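Local coordinates for protein acetylxylan esterase (PDB 5BN1) that removes acetyl side groups from the xylose backbone units of xylan and xylo-oligosaccharides, working as a ring-shaped octamer of the SGNH/GDSL serine esterase family, at residues 167-179 and 199-211. The protein carries 1 engineered substitution. Sequence-based numbering, arbitrary orientation.
Sequences SLFVDTQAAFNEV and GHMILARAFLREI
V170 and A206 meet where the last helix of this SGNH hydrolase, 197-211, packs through its residues 199-211 on the outermost strand of the parallel sheet, 168-170, and on helix 172-180 that follows it: a worked example of how an alpha/beta fold covers one face of its sheet near the edge strand. The strand and the helix run nearly antiparallel, at 155°, their axes 8.1 Å apart. V170 is the bump here: its CG1, anti to the backbone N, settles 3.6 Å from A206 CB, while CG2 slides past the stem of E210. The small methyl of A206 also allows A175 CB to come close, so two alanines form the low ground where strand gives way to helix.

Beyond them I202 wedges between A175, F176 and V179. Its CG2 lies over the face of the F176 ring, 4.1 Å from the centroid in a CH-pi contact, and its CD1 meets V179 CG2 tip to tip. L203, whose CD2 packs against the methyl of T172, borders the same ring obliquely, about 9 Å between side chains from H194, the probable charge-relay histidine; T172 OG1 is hydrogen-bonded to T135 O. A47 of a second subunit packs on I202 and V179.

At the far end E210 bends at chi2 (67°), bringing its carboxylate against the F169 backbone. F169 N reaches E210 OE2 at 2.9 Å, nearly straight at 169° and from above the carboxylate plane, and L168 CD2 lies 3.5 Å from the same OE2. Replacement by alanine would probably leave the F169 amide without this acceptor and open a gap beside L168. The stem of the glutamate is what V170 brushes, its CG2 3.8 Å from E210 CB.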
# COMPACT_ATOMS: atom_id res chain seq x y z
N SER A 167 -9.75 -7.42 46.53
CA SER A 167 -9.60 -7.81 45.10
C SER A 167 -8.50 -8.84 45.01
O SER A 167 -7.58 -8.93 45.81
CB SER A 167 -9.18 -6.55 44.37
OG SER A 167 -10.18 -5.56 44.30
N LEU A 168 -8.50 -9.62 43.93
CA LEU A 168 -7.38 -10.47 43.66
C LEU A 168 -6.21 -9.53 43.17
O LEU A 168 -6.42 -8.41 42.78
CB LEU A 168 -7.73 -11.47 42.52
CG LEU A 168 -8.82 -12.52 42.89
CD1 LEU A 168 -9.08 -13.45 41.69
CD2 LEU A 168 -8.33 -13.26 44.07
N PHE A 169 -5.05 -10.07 43.24
CA PHE A 169 -3.81 -9.26 43.12
C PHE A 169 -2.70 -10.02 42.45
O PHE A 169 -2.31 -11.14 42.86
CB PHE A 169 -3.34 -8.80 44.51
CG PHE A 169 -2.00 -8.12 44.52
CD1 PHE A 169 -1.92 -6.87 43.90
CD2 PHE A 169 -0.87 -8.67 44.97
CE1 PHE A 169 -0.67 -6.24 43.87
CE2 PHE A 169 0.41 -8.06 44.96
CZ PHE A 169 0.47 -6.78 44.36
N VAL A 170 -2.13 -9.44 41.34
CA VAL A 170 -1.00 -10.02 40.71
C VAL A 170 0.18 -9.06 40.76
O VAL A 170 0.10 -7.95 40.17
CB VAL A 170 -1.36 -10.29 39.21
CG1 VAL A 170 -0.16 -11.00 38.52
CG2 VAL A 170 -2.63 -11.07 39.08
N ASP A 171 1.26 -9.50 41.33
CA ASP A 171 2.49 -8.77 41.44
C ASP A 171 3.34 -9.12 40.17
O ASP A 171 4.13 -10.04 40.18
CB ASP A 171 3.25 -9.03 42.70
CG ASP A 171 4.39 -8.14 42.89
OD1 ASP A 171 4.87 -7.39 41.91
OD2 ASP A 171 4.94 -7.97 44.05
N THR A 172 3.15 -8.29 39.14
CA THR A 172 3.87 -8.58 37.84
C THR A 172 5.28 -8.25 38.01
O THR A 172 6.15 -8.78 37.34
CB THR A 172 3.20 -7.81 36.70
OG1 THR A 172 3.30 -6.41 37.00
CG2 THR A 172 1.80 -8.21 36.49
N GLN A 173 5.67 -7.26 38.83
CA GLN A 173 7.06 -6.97 39.06
C GLN A 173 7.78 -8.13 39.65
O GLN A 173 8.85 -8.43 39.22
CB GLN A 173 7.28 -5.72 39.98
CG GLN A 173 8.69 -5.26 40.00
CD GLN A 173 9.19 -4.76 38.67
OE1 GLN A 173 10.30 -5.25 38.17
NE2 GLN A 173 8.52 -3.88 38.12
N ALA A 174 7.22 -8.76 40.68
CA ALA A 174 7.88 -9.89 41.28
C ALA A 174 8.05 -11.02 40.26
O ALA A 174 9.11 -11.65 40.33
CB ALA A 174 7.02 -10.43 42.41
N ALA A 175 7.11 -11.13 39.35
CA ALA A 175 7.18 -12.21 38.30
C ALA A 175 8.40 -11.92 37.40
O ALA A 175 9.23 -12.80 37.12
CB ALA A 175 5.92 -12.29 37.55
N PHE A 176 8.56 -10.65 37.01
CA PHE A 176 9.76 -10.31 36.21
C PHE A 176 11.05 -10.40 37.00
O PHE A 176 12.09 -10.76 36.53
CB PHE A 176 9.63 -8.97 35.56
CG PHE A 176 8.76 -8.97 34.32
CD1 PHE A 176 9.27 -9.57 33.14
CD2 PHE A 176 7.54 -8.39 34.30
CE1 PHE A 176 8.48 -9.58 32.05
CE2 PHE A 176 6.75 -8.39 33.19
CZ PHE A 176 7.23 -9.09 32.05
N ASN A 177 11.01 -9.95 38.27
CA ASN A 177 12.20 -9.94 39.05
C ASN A 177 12.85 -11.34 39.13
O ASN A 177 14.09 -11.40 39.13
CB ASN A 177 11.88 -9.48 40.47
CG ASN A 177 11.55 -7.99 40.57
OD1 ASN A 177 11.78 -7.26 39.64
ND2 ASN A 177 10.97 -7.59 41.71
N GLU A 178 12.01 -12.36 39.22
CA GLU A 178 12.59 -13.76 39.28
C GLU A 178 13.39 -14.07 38.02
O GLU A 178 14.52 -14.53 38.08
CB GLU A 178 11.48 -14.68 39.49
CG GLU A 178 11.95 -16.16 39.47
CD GLU A 178 12.87 -16.57 40.64
OE1 GLU A 178 12.94 -15.90 41.77
OE2 GLU A 178 13.55 -17.63 40.36
N VAL A 179 12.85 -13.67 36.88
CA VAL A 179 13.58 -13.96 35.62
C VAL A 179 14.85 -13.10 35.47
O VAL A 179 15.82 -13.47 34.83
CB VAL A 179 12.61 -13.84 34.44
CG1 VAL A 179 13.31 -14.05 33.11
CG2 VAL A 179 11.47 -14.86 34.59
N GLY A 199 8.08 -12.59 27.79
CA GLY A 199 7.54 -11.65 28.77
C GLY A 199 6.09 -11.72 28.92
O GLY A 199 5.55 -11.66 30.06
N HIS A 200 5.38 -11.89 27.81
CA HIS A 200 3.90 -12.06 27.85
C HIS A 200 3.57 -13.36 28.54
O HIS A 200 2.50 -13.48 29.19
CB HIS A 200 3.28 -11.86 26.49
CG HIS A 200 3.07 -10.40 26.20
ND1 HIS A 200 3.90 -9.55 25.48
CD2 HIS A 200 2.10 -9.63 26.64
CE1 HIS A 200 3.38 -8.31 25.48
NE2 HIS A 200 2.25 -8.38 26.20
N MET A 201 4.39 -14.41 28.36
CA MET A 201 4.19 -15.65 29.06
C MET A 201 4.37 -15.48 30.55
O MET A 201 3.65 -16.07 31.34
CB MET A 201 5.12 -16.79 28.58
CG MET A 201 4.65 -17.27 27.24
SD MET A 201 3.05 -18.20 27.30
CE MET A 201 3.19 -18.52 25.52
N ILE A 202 5.38 -14.74 30.95
CA ILE A 202 5.60 -14.38 32.41
C ILE A 202 4.32 -13.78 32.95
O ILE A 202 3.85 -14.16 34.05
CB ILE A 202 6.83 -13.50 32.56
CG1 ILE A 202 8.12 -14.24 32.29
CG2 ILE A 202 6.85 -12.86 33.98
CD1 ILE A 202 9.30 -13.31 32.05
N LEU A 203 3.79 -12.81 32.26
CA LEU A 203 2.54 -12.14 32.65
C LEU A 203 1.40 -13.11 32.72
O LEU A 203 0.63 -13.13 33.67
CB LEU A 203 2.20 -10.97 31.79
CG LEU A 203 3.15 -9.77 31.81
CD1 LEU A 203 2.88 -8.81 30.67
CD2 LEU A 203 2.89 -9.03 33.15
N ALA A 204 1.20 -13.92 31.66
CA ALA A 204 0.05 -14.85 31.66
C ALA A 204 0.21 -15.83 32.82
O ALA A 204 -0.81 -16.19 33.49
CB ALA A 204 0.02 -15.59 30.36
N ARG A 205 1.40 -16.34 33.08
CA ARG A 205 1.62 -17.29 34.13
C ARG A 205 1.30 -16.64 35.51
O ARG A 205 0.63 -17.28 36.33
CB ARG A 205 3.08 -17.71 34.10
CG ARG A 205 3.44 -18.64 35.21
CD ARG A 205 4.91 -19.02 35.20
NE ARG A 205 5.21 -20.06 36.17
CZ ARG A 205 6.34 -20.14 36.86
NH1 ARG A 205 7.31 -19.32 36.64
NH2 ARG A 205 6.52 -21.14 37.75
N ALA A 206 1.67 -15.38 35.66
CA ALA A 206 1.32 -14.70 36.97
C ALA A 206 -0.13 -14.50 37.09
O ALA A 206 -0.69 -14.71 38.26
CB ALA A 206 2.10 -13.42 37.05
N PHE A 207 -0.85 -14.11 36.08
CA PHE A 207 -2.30 -13.96 36.08
C PHE A 207 -2.95 -15.29 36.44
O PHE A 207 -3.84 -15.35 37.34
CB PHE A 207 -2.80 -13.37 34.83
CG PHE A 207 -4.27 -13.19 34.82
CD1 PHE A 207 -5.13 -14.21 34.43
CD2 PHE A 207 -4.82 -11.97 35.23
CE1 PHE A 207 -6.50 -14.03 34.46
CE2 PHE A 207 -6.18 -11.79 35.25
CZ PHE A 207 -7.02 -12.83 34.85
N LEU A 208 -2.58 -16.32 35.68
CA LEU A 208 -3.19 -17.61 35.88
C LEU A 208 -3.02 -18.14 37.29
O LEU A 208 -4.01 -18.71 37.88
CB LEU A 208 -2.66 -18.60 34.81
CG LEU A 208 -3.17 -18.37 33.39
CD1 LEU A 208 -2.36 -19.10 32.37
CD2 LEU A 208 -4.65 -18.72 33.21
N ARG A 209 -1.87 -17.95 37.86
CA ARG A 209 -1.56 -18.42 39.21
C ARG A 209 -2.60 -17.81 40.16
O ARG A 209 -3.23 -18.48 41.01
CB ARG A 209 -0.17 -18.09 39.57
CG ARG A 209 0.16 -18.51 41.01
CD ARG A 209 1.44 -17.87 41.42
NE ARG A 209 2.13 -18.42 42.56
CZ ARG A 209 3.19 -17.84 43.14
NH1 ARG A 209 3.70 -16.67 42.68
NH2 ARG A 209 3.77 -18.44 44.20
N GLU A 210 -2.84 -16.50 40.02
CA GLU A 210 -3.74 -15.80 40.96
C GLU A 210 -5.20 -16.22 40.80
O GLU A 210 -5.96 -16.19 41.84
CB GLU A 210 -3.60 -14.30 40.80
CG GLU A 210 -4.46 -13.47 41.76
CD GLU A 210 -4.07 -13.59 43.23
OE1 GLU A 210 -3.07 -14.27 43.62
OE2 GLU A 210 -4.84 -12.86 44.01
N ILE A 211 -5.62 -16.70 39.63
CA ILE A 211 -6.97 -17.20 39.45
C ILE A 211 -7.11 -18.71 39.70
O ILE A 211 -8.24 -19.19 39.48
CB ILE A 211 -7.66 -16.79 38.17
CG1 ILE A 211 -6.93 -17.36 36.90
CG2 ILE A 211 -7.83 -15.25 38.05
CD1 ILE A 211 -7.80 -17.30 35.71